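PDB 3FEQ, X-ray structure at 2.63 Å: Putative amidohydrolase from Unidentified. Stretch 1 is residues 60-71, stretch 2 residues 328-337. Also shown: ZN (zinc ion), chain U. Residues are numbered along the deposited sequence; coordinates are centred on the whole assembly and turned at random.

Stretch 1 60-71: GFIDCHVHVLAS
Stretch 2 (328-337) MHAFQSGEFR

After Gly60 the chain runs extended through Phe61, Ile62 and Asp63, with phi/psi near -80/148, -119/126 and -106/123. The chain turns a corner at Cys64 and His65 (-95/-1, -150/95). Val66 is extended again, and a type I turn runs from His67 to Ala70 (Val68 -55/-33, Leu69 -89/-7), closed by Ala70 N to His67 O at 3.1 Å. Stretch 2 continues a 3-10 segment (His329 -68/-22, Gln332 -50/-43), then passes into helix, which includes Phe336 (-57/-50) and Arg337 and continues beyond the stretch. Gly334 N to Phe331 O is 3.1 Å and Phe336 N to Ser333 O is 3.0 Å. The backbones stay well apart: Asp63 pairs with Gln332 in register, Asp63 CA to Gln332 CA 9.2 Å. Side chains bridge most of the gap, and 269 Å² is buried in total.

CA-to-CB bonds of Phe61, Asp63, Val66, His329, Gln332 and Phe336 point toward the other stretch; those of His67 and Ala70 point sideways.

The central link is a hydrogen bond from Gln332 NE2 to Asp63 OD2, 3.1 Å, with an N-H...acceptor angle of 161°. Gln332 is extended (chi1 t, chi2 t, chi3 15°), which gives its amide the reach. Asp63 has chi1 t, chi2 -34°. Asp63 OD1 accepts His65 N at 3.1 Å, so one carboxylate braces the corner and joins the stretches. Val66 CG1 (chi1 m) is 4.2 Å from Gln332 NE2.

Phe61 (chi1 -47°, chi2 -43°) and Phe336 (-83°, -62°) are buried, as suits apolar rings. The edge of Phe336 meets the face of Phe61, centroids 5.2 Å apart, planes at 64°, Phe61 CD2 4.2 Å from Phe336 CE2.

The His329 ring edge (chi1 -107°, between wells; chi2 115°) faces the turn. His329 CE1 lies 3.5 Å from His67 O and 3.6 Å from Ala70 O. A ring CH is slightly polar and suits carbonyl neighbours.

Zinc is held by His65 NE2 at 2.5 Å and His67 NE2 at 2.2 Å.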

# COMPACT_ATOMS: atom_id res chain seq x y z
N GLY C 60 -37.61 -19.27 30.34
CA GLY C 60 -36.37 -18.60 30.68
C GLY C 60 -36.33 -17.22 30.06
O GLY C 60 -36.91 -17.01 28.99
N PHE C 61 -35.65 -16.29 30.72
CA PHE C 61 -35.70 -14.90 30.32
C PHE C 61 -34.78 -14.62 29.14
O PHE C 61 -33.72 -15.24 29.01
CB PHE C 61 -35.32 -13.99 31.47
CG PHE C 61 -36.00 -14.30 32.76
CD1 PHE C 61 -37.36 -14.60 32.79
CD2 PHE C 61 -35.31 -14.21 33.95
CE1 PHE C 61 -37.98 -14.86 34.00
CE2 PHE C 61 -35.93 -14.46 35.15
CZ PHE C 61 -37.27 -14.79 35.18
N ILE C 62 -35.19 -13.67 28.32
CA ILE C 62 -34.40 -13.19 27.20
C ILE C 62 -34.11 -11.72 27.38
O ILE C 62 -35.02 -10.92 27.56
CB ILE C 62 -35.18 -13.34 25.91
CG1 ILE C 62 -35.79 -14.74 25.81
CG2 ILE C 62 -34.30 -12.97 24.71
CD1 ILE C 62 -36.71 -14.92 24.63
N ASP C 63 -32.83 -11.35 27.31
CA ASP C 63 -32.42 -9.96 27.41
C ASP C 63 -32.00 -9.42 26.05
O ASP C 63 -31.09 -9.95 25.41
CB ASP C 63 -31.25 -9.83 28.38
CG ASP C 63 -30.98 -8.41 28.77
OD1 ASP C 63 -31.17 -7.49 27.93
OD2 ASP C 63 -30.57 -8.21 29.94
N CYS C 64 -32.65 -8.34 25.63
CA CYS C 64 -32.56 -7.92 24.25
C CYS C 64 -31.50 -6.88 24.00
O CYS C 64 -31.35 -6.41 22.87
CB CYS C 64 -33.90 -7.35 23.77
SG CYS C 64 -35.21 -8.53 23.75
N HIS C 65 -30.80 -6.48 25.06
CA HIS C 65 -29.65 -5.59 24.92
C HIS C 65 -28.60 -5.84 26.01
O HIS C 65 -28.70 -5.30 27.11
CB HIS C 65 -30.12 -4.12 24.93
CG HIS C 65 -29.14 -3.16 24.33
ND1 HIS C 65 -29.37 -2.50 23.14
CD2 HIS C 65 -27.94 -2.72 24.78
CE1 HIS C 65 -28.34 -1.70 22.88
NE2 HIS C 65 -27.46 -1.82 23.85
N VAL C 66 -27.60 -6.66 25.71
CA VAL C 66 -26.41 -6.78 26.57
C VAL C 66 -25.12 -6.53 25.80
O VAL C 66 -25.09 -6.61 24.58
CB VAL C 66 -26.31 -8.18 27.20
CG1 VAL C 66 -27.46 -8.44 28.13
CG2 VAL C 66 -26.25 -9.22 26.13
N HIS C 67 -24.05 -6.20 26.53
CA HIS C 67 -22.70 -6.31 26.00
C HIS C 67 -21.94 -7.28 26.89
O HIS C 67 -21.36 -6.90 27.90
CB HIS C 67 -22.00 -4.94 25.94
CG HIS C 67 -22.74 -3.92 25.14
ND1 HIS C 67 -22.51 -3.71 23.80
CD2 HIS C 67 -23.74 -3.07 25.48
CE1 HIS C 67 -23.33 -2.78 23.35
NE2 HIS C 67 -24.09 -2.38 24.35
N VAL C 68 -22.02 -8.55 26.51
CA VAL C 68 -21.38 -9.63 27.23
C VAL C 68 -19.90 -9.41 27.42
O VAL C 68 -19.34 -9.83 28.41
CB VAL C 68 -21.54 -10.91 26.45
CG1 VAL C 68 -20.67 -12.00 27.03
CG2 VAL C 68 -23.01 -11.30 26.39
N LEU C 69 -19.26 -8.76 26.44
CA LEU C 69 -17.82 -8.54 26.50
C LEU C 69 -17.39 -7.25 27.22
O LEU C 69 -16.19 -7.03 27.46
CB LEU C 69 -17.25 -8.59 25.09
CG LEU C 69 -16.99 -10.03 24.70
CD1 LEU C 69 -17.24 -10.20 23.24
CD2 LEU C 69 -15.55 -10.44 25.05
N ALA C 70 -18.36 -6.42 27.58
CA ALA C 70 -18.09 -5.18 28.30
C ALA C 70 -17.66 -5.46 29.74
O ALA C 70 -18.44 -5.27 30.69
CB ALA C 70 -19.31 -4.28 28.27
N SER C 71 -16.42 -5.90 29.91
CA SER C 71 -15.94 -6.30 31.22
C SER C 71 -15.45 -5.13 32.07
O SER C 71 -15.18 -5.31 33.25
CB SER C 71 -14.86 -7.36 31.10
OG SER C 71 -13.68 -6.83 30.56
N MET C 328 -21.10 -3.25 37.22
CA MET C 328 -22.53 -2.94 37.24
C MET C 328 -23.38 -4.01 36.55
O MET C 328 -24.59 -3.86 36.40
CB MET C 328 -22.77 -1.57 36.61
CG MET C 328 -22.23 -0.41 37.43
SD MET C 328 -22.35 1.13 36.50
CE MET C 328 -20.86 1.05 35.51
N HIS C 329 -22.74 -5.11 36.15
CA HIS C 329 -23.47 -6.19 35.51
C HIS C 329 -24.42 -6.88 36.44
O HIS C 329 -25.41 -7.47 36.01
CB HIS C 329 -22.52 -7.20 34.86
CG HIS C 329 -22.51 -7.11 33.37
ND1 HIS C 329 -21.40 -6.73 32.66
CD2 HIS C 329 -23.52 -7.23 32.47
CE1 HIS C 329 -21.70 -6.68 31.37
NE2 HIS C 329 -22.98 -6.97 31.23
N ALA C 330 -24.15 -6.74 37.73
CA ALA C 330 -24.91 -7.42 38.77
C ALA C 330 -26.35 -6.93 38.86
O ALA C 330 -27.22 -7.67 39.30
CB ALA C 330 -24.21 -7.26 40.10
N PHE C 331 -26.61 -5.71 38.41
CA PHE C 331 -27.91 -5.09 38.61
C PHE C 331 -28.95 -5.49 37.57
O PHE C 331 -30.03 -4.92 37.52
CB PHE C 331 -27.78 -3.56 38.66
CG PHE C 331 -26.92 -3.06 39.78
CD1 PHE C 331 -25.77 -2.35 39.52
CD2 PHE C 331 -27.25 -3.33 41.11
CE1 PHE C 331 -24.96 -1.90 40.55
CE2 PHE C 331 -26.44 -2.90 42.14
CZ PHE C 331 -25.29 -2.18 41.86
N GLN C 332 -28.62 -6.50 36.76
CA GLN C 332 -29.38 -6.86 35.57
C GLN C 332 -30.88 -7.03 35.80
O GLN C 332 -31.71 -6.58 34.98
CB GLN C 332 -28.81 -8.15 34.95
CG GLN C 332 -29.27 -8.45 33.53
CD GLN C 332 -28.74 -9.80 33.05
OE1 GLN C 332 -28.28 -10.61 33.86
NE2 GLN C 332 -28.78 -10.03 31.74
N SER C 333 -31.23 -7.68 36.90
CA SER C 333 -32.60 -8.15 37.09
C SER C 333 -33.49 -7.02 37.56
O SER C 333 -34.70 -7.06 37.37
CB SER C 333 -32.63 -9.30 38.09
OG SER C 333 -31.81 -10.35 37.62
N GLY C 334 -32.86 -6.00 38.13
CA GLY C 334 -33.54 -4.80 38.60
C GLY C 334 -34.42 -4.13 37.57
O GLY C 334 -35.36 -3.43 37.93
N GLU C 335 -34.12 -4.35 36.29
CA GLU C 335 -34.90 -3.77 35.20
C GLU C 335 -36.36 -4.24 35.22
O GLU C 335 -37.26 -3.51 34.82
CB GLU C 335 -34.22 -4.01 33.84
CG GLU C 335 -35.02 -3.57 32.61
CD GLU C 335 -34.92 -2.09 32.28
OE1 GLU C 335 -35.82 -1.56 31.59
OE2 GLU C 335 -33.93 -1.45 32.70
N PHE C 336 -36.60 -5.45 35.73
CA PHE C 336 -37.94 -5.94 35.99
C PHE C 336 -38.73 -5.02 36.91
O PHE C 336 -39.87 -4.65 36.61
CB PHE C 336 -37.90 -7.33 36.59
CG PHE C 336 -37.75 -8.43 35.58
CD1 PHE C 336 -38.72 -8.64 34.60
CD2 PHE C 336 -36.66 -9.27 35.62
CE1 PHE C 336 -38.57 -9.66 33.66
CE2 PHE C 336 -36.51 -10.30 34.69
CZ PHE C 336 -37.48 -10.50 33.72
N ARG C 337 -38.14 -4.64 38.05
CA ARG C 337 -38.85 -3.79 39.00
C ARG C 337 -39.16 -2.40 38.44
O ARG C 337 -40.27 -1.91 38.57
CB ARG C 337 -38.12 -3.70 40.34
CG ARG C 337 -39.05 -3.46 41.54
CD ARG C 337 -38.77 -4.42 42.70
NE ARG C 337 -37.92 -3.77 43.69
CZ ARG C 337 -36.59 -3.73 43.65
NH1 ARG C 337 -35.92 -4.34 42.67
NH2 ARG C 337 -35.92 -3.09 44.60
ZN ZN U . -25.26 -0.55 23.80